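Local coordinates for D-aminopeptidase (Bacillus subtilis, PDB 1HI9), which hydrolyses N-terminal residues from peptides containing D-amino acids, such as D-Ala-D-Ala, using two zinc ions per subunit inside a self-compartmentalizing decamer, at residues Phe124-Asp128 with Arg129-Glu133. Numbering follows the deposited sequence.
Sequences FYIND and RPVGE. With ZN (zinc ion), chain F.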
ATOM      1  N   PHE A 124      11.158 -35.274  13.428  1.00 36.84           N
ATOM      2  CA  PHE A 124       9.984 -35.937  13.967  1.00 37.02           C
ATOM      3  C   PHE A 124      10.524 -37.294  14.423  1.00 39.48           C
ATOM      4  O   PHE A 124      11.399 -37.870  13.767  1.00 39.18           O
ATOM      5  CB  PHE A 124       8.935 -36.174  12.879  1.00 38.02           C
ATOM      6  CG  PHE A 124       7.995 -35.019  12.661  1.00 38.86           C
ATOM      7  CD1 PHE A 124       7.305 -34.887  11.450  1.00 38.89           C
ATOM      8  CD2 PHE A 124       7.772 -34.084  13.662  1.00 38.16           C
ATOM      9  CE1 PHE A 124       6.416 -33.836  11.242  1.00 37.51           C
ATOM     10  CE2 PHE A 124       6.888 -33.036  13.465  1.00 39.03           C
ATOM     11  CZ  PHE A 124       6.205 -32.910  12.253  1.00 37.81           C
ATOM     12  N   TYR A 125      10.016 -37.812  15.536  1.00 41.63           N
ATOM     13  CA  TYR A 125      10.454 -39.110  16.033  1.00 41.18           C
ATOM     14  C   TYR A 125       9.273 -39.959  16.493  1.00 42.55           C
ATOM     15  O   TYR A 125       8.376 -39.498  17.211  1.00 40.81           O
ATOM     16  CB  TYR A 125      11.416 -38.964  17.226  1.00 42.31           C
ATOM     17  CG  TYR A 125      12.767 -38.348  16.940  1.00 41.53           C
ATOM     18  CD1 TYR A 125      13.015 -37.002  17.211  1.00 41.32           C
ATOM     19  CD2 TYR A 125      13.803 -39.116  16.404  1.00 42.32           C
ATOM     20  CE1 TYR A 125      14.259 -36.435  16.958  1.00 42.30           C
ATOM     21  CE2 TYR A 125      15.050 -38.562  16.145  1.00 41.51           C
ATOM     22  CZ  TYR A 125      15.271 -37.216  16.427  1.00 42.70           C
ATOM     23  OH  TYR A 125      16.501 -36.637  16.196  1.00 44.76           O
ATOM     24  N   ILE A 126       9.286 -41.210  16.066  1.00 43.14           N
ATOM     25  CA  ILE A 126       8.278 -42.167  16.471  1.00 43.58           C
ATOM     26  C   ILE A 126       9.096 -43.266  17.135  1.00 44.95           C
ATOM     27  O   ILE A 126       9.683 -44.106  16.452  1.00 43.51           O
ATOM     28  CB  ILE A 126       7.498 -42.729  15.271  1.00 42.23           C
ATOM     29  CG1 ILE A 126       6.613 -41.641  14.677  1.00 41.92           C
ATOM     30  CG2 ILE A 126       6.611 -43.889  15.726  1.00 40.46           C
ATOM     31  CD1 ILE A 126       5.562 -41.112  15.658  1.00 41.72           C
ATOM     32  N   ASN A 127       9.153 -43.223  18.467  1.00 46.45           N
ATOM     33  CA  ASN A 127       9.934 -44.181  19.249  1.00 49.22           C
ATOM     34  C   ASN A 127      11.415 -44.114  18.836  1.00 49.80           C
ATOM     35  O   ASN A 127      12.027 -45.116  18.460  1.00 50.80           O
ATOM     36  CB  ASN A 127       9.389 -45.603  19.058  1.00 49.42           C
ATOM     37  CG  ASN A 127       8.311 -45.960  20.067  1.00 50.41           C
ATOM     38  OD1 ASN A 127       7.441 -45.147  20.383  1.00 49.73           O
ATOM     39  ND2 ASN A 127       8.355 -47.189  20.565  1.00 51.09           N
ATOM     40  N   ASP A 128      11.974 -42.913  18.883  1.00 50.14           N
ATOM     41  CA  ASP A 128      13.380 -42.706  18.543  1.00 52.41           C
ATOM     42  C   ASP A 128      13.775 -42.883  17.080  1.00 52.07           C
ATOM     43  O   ASP A 128      14.944 -42.723  16.731  1.00 51.87           O
ATOM     44  CB  ASP A 128      14.269 -43.600  19.416  1.00 55.13           C
ATOM     45  CG  ASP A 128      14.164 -43.255  20.898  1.00 57.39           C
ATOM     46  OD1 ASP A 128      14.229 -42.045  21.227  1.00 58.38           O
ATOM     47  OD2 ASP A 128      14.024 -44.186  21.723  1.00 57.82           O
ATOM     48  N   ARG A 129      12.826 -43.217  16.215  1.00 50.69           N
ATOM     49  CA  ARG A 129      13.182 -43.357  14.818  1.00 49.35           C
ATOM     50  C   ARG A 129      12.903 -42.085  14.021  1.00 48.36           C
ATOM     51  O   ARG A 129      11.767 -41.613  13.963  1.00 48.05           O
ATOM     52  CB  ARG A 129      12.447 -44.519  14.162  1.00 51.88           C
ATOM     53  CG  ARG A 129      12.805 -44.608  12.687  1.00 55.77           C
ATOM     54  CD  ARG A 129      12.521 -45.951  12.082  1.00 59.17           C
ATOM     55  NE  ARG A 129      13.158 -46.050  10.772  1.00 62.65           N
ATOM     56  CZ  ARG A 129      13.202 -47.161  10.043  1.00 63.87           C
ATOM     57  NH1 ARG A 129      12.640 -48.277  10.498  1.00 63.15           N
ATOM     58  NH2 ARG A 129      13.813 -47.151   8.866  1.00 63.38           N
ATOM     59  N   PRO A 130      13.944 -41.521  13.380  1.00 46.31           N
ATOM     60  CA  PRO A 130      13.840 -40.301  12.577  1.00 43.86           C
ATOM     61  C   PRO A 130      12.877 -40.444  11.404  1.00 42.39           C
ATOM     62  O   PRO A 130      13.028 -41.348  10.587  1.00 42.99           O
ATOM     63  CB  PRO A 130      15.275 -40.078  12.094  1.00 43.50           C
ATOM     64  CG  PRO A 130      16.099 -40.698  13.159  1.00 46.12           C
ATOM     65  CD  PRO A 130      15.344 -41.968  13.468  1.00 46.37           C
ATOM     66  N   VAL A 131      11.879 -39.569  11.331  1.00 41.14           N
ATOM     67  CA  VAL A 131      10.935 -39.583  10.211  1.00 38.56           C
ATOM     68  C   VAL A 131      10.439 -38.176   9.868  1.00 38.01           C
ATOM     69  O   VAL A 131      10.521 -37.243  10.672  1.00 35.82           O
ATOM     70  CB  VAL A 131       9.695 -40.458  10.497  1.00 38.42           C
ATOM     71  CG1 VAL A 131      10.114 -41.899  10.717  1.00 40.40           C
ATOM     72  CG2 VAL A 131       8.933 -39.920  11.715  1.00 38.21           C
ATOM     73  N   GLY A 132       9.935 -38.035   8.651  1.00 39.17           N
ATOM     74  CA  GLY A 132       9.390 -36.767   8.215  1.00 38.01           C
ATOM     75  C   GLY A 132       7.945 -37.032   7.861  1.00 37.68           C
ATOM     76  O   GLY A 132       7.344 -37.984   8.372  1.00 38.24           O
ATOM     77  N   GLU A 133       7.384 -36.203   6.990  1.00 37.13           N
ATOM     78  CA  GLU A 133       6.000 -36.383   6.556  1.00 36.05           C
ATOM     79  C   GLU A 133       5.828 -37.787   5.984  1.00 36.89           C
ATOM     80  O   GLU A 133       4.854 -38.483   6.273  1.00 35.96           O
ATOM     81  CB  GLU A 133       5.648 -35.350   5.478  1.00 35.04           C
ATOM     82  CG  GLU A 133       5.475 -33.940   6.005  1.00 33.50           C
ATOM     83  CD  GLU A 133       5.477 -32.896   4.909  1.00 33.13           C
ATOM     84  OE1 GLU A 133       4.862 -33.138   3.848  1.00 33.44           O
ATOM     85  OE2 GLU A 133       6.086 -31.825   5.107  1.00 30.94           O
TER
HETATM   86 ZN    ZN F 300       5.332 -31.766   2.506  1.00 31.80          ZN
HETATM   87  O   HOH W   1      11.502 -34.440  10.417  1.00 24.27           O
HETATM   88  O   HOH W   2       4.432 -30.064   3.347  1.00 28.83           O
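With CG anti to its carbonyl carbon (chi1 -67°), Y125 lays ring atom CE2 beside P130, while V131, across from F124, sets CG2 between its backbone N and carbonyl carbon, where the methyl meets F124 CB at 3.9 Å. The two pairs illustrate how a beta hairpin closed by a type I' turn, I126 to R129, with N127 and D128 at its corners, sorts its side chains onto two faces. On the more open face Y125 CE2 lies 3.8 Å from P130 CG, the ring and the pyrrolidine crossing at a slant. Were Y125 an alanine, that flank of P130 would probably lose its aromatic neighbour, and the packing beside S220 and E222 of strand 218-223 would weaken. On the face of F124, I126 and V131, all three buried, V131 CG2 also reaches I126 CG1, and F124 and I126 both pack on L136 of helix 133-143. The shortest bond between the strands runs from V131 N to F124 O, 3.0 Å and nearly straight, although the donor stands above the carbonyl plane. In the reverse direction F124 N to V131 O is weak, and a water that donates to V131 O also accepts, weakly, from F124 N. N127 OD1, at the turn, accepts from V218 N. G132 occupies the N-cap position of helix 133-143, and E133, which shares its zinc ion with D8 and H104, places OE1 2.0 Å from the metal while OE2 accepts from M117 N and a zinc-bound water.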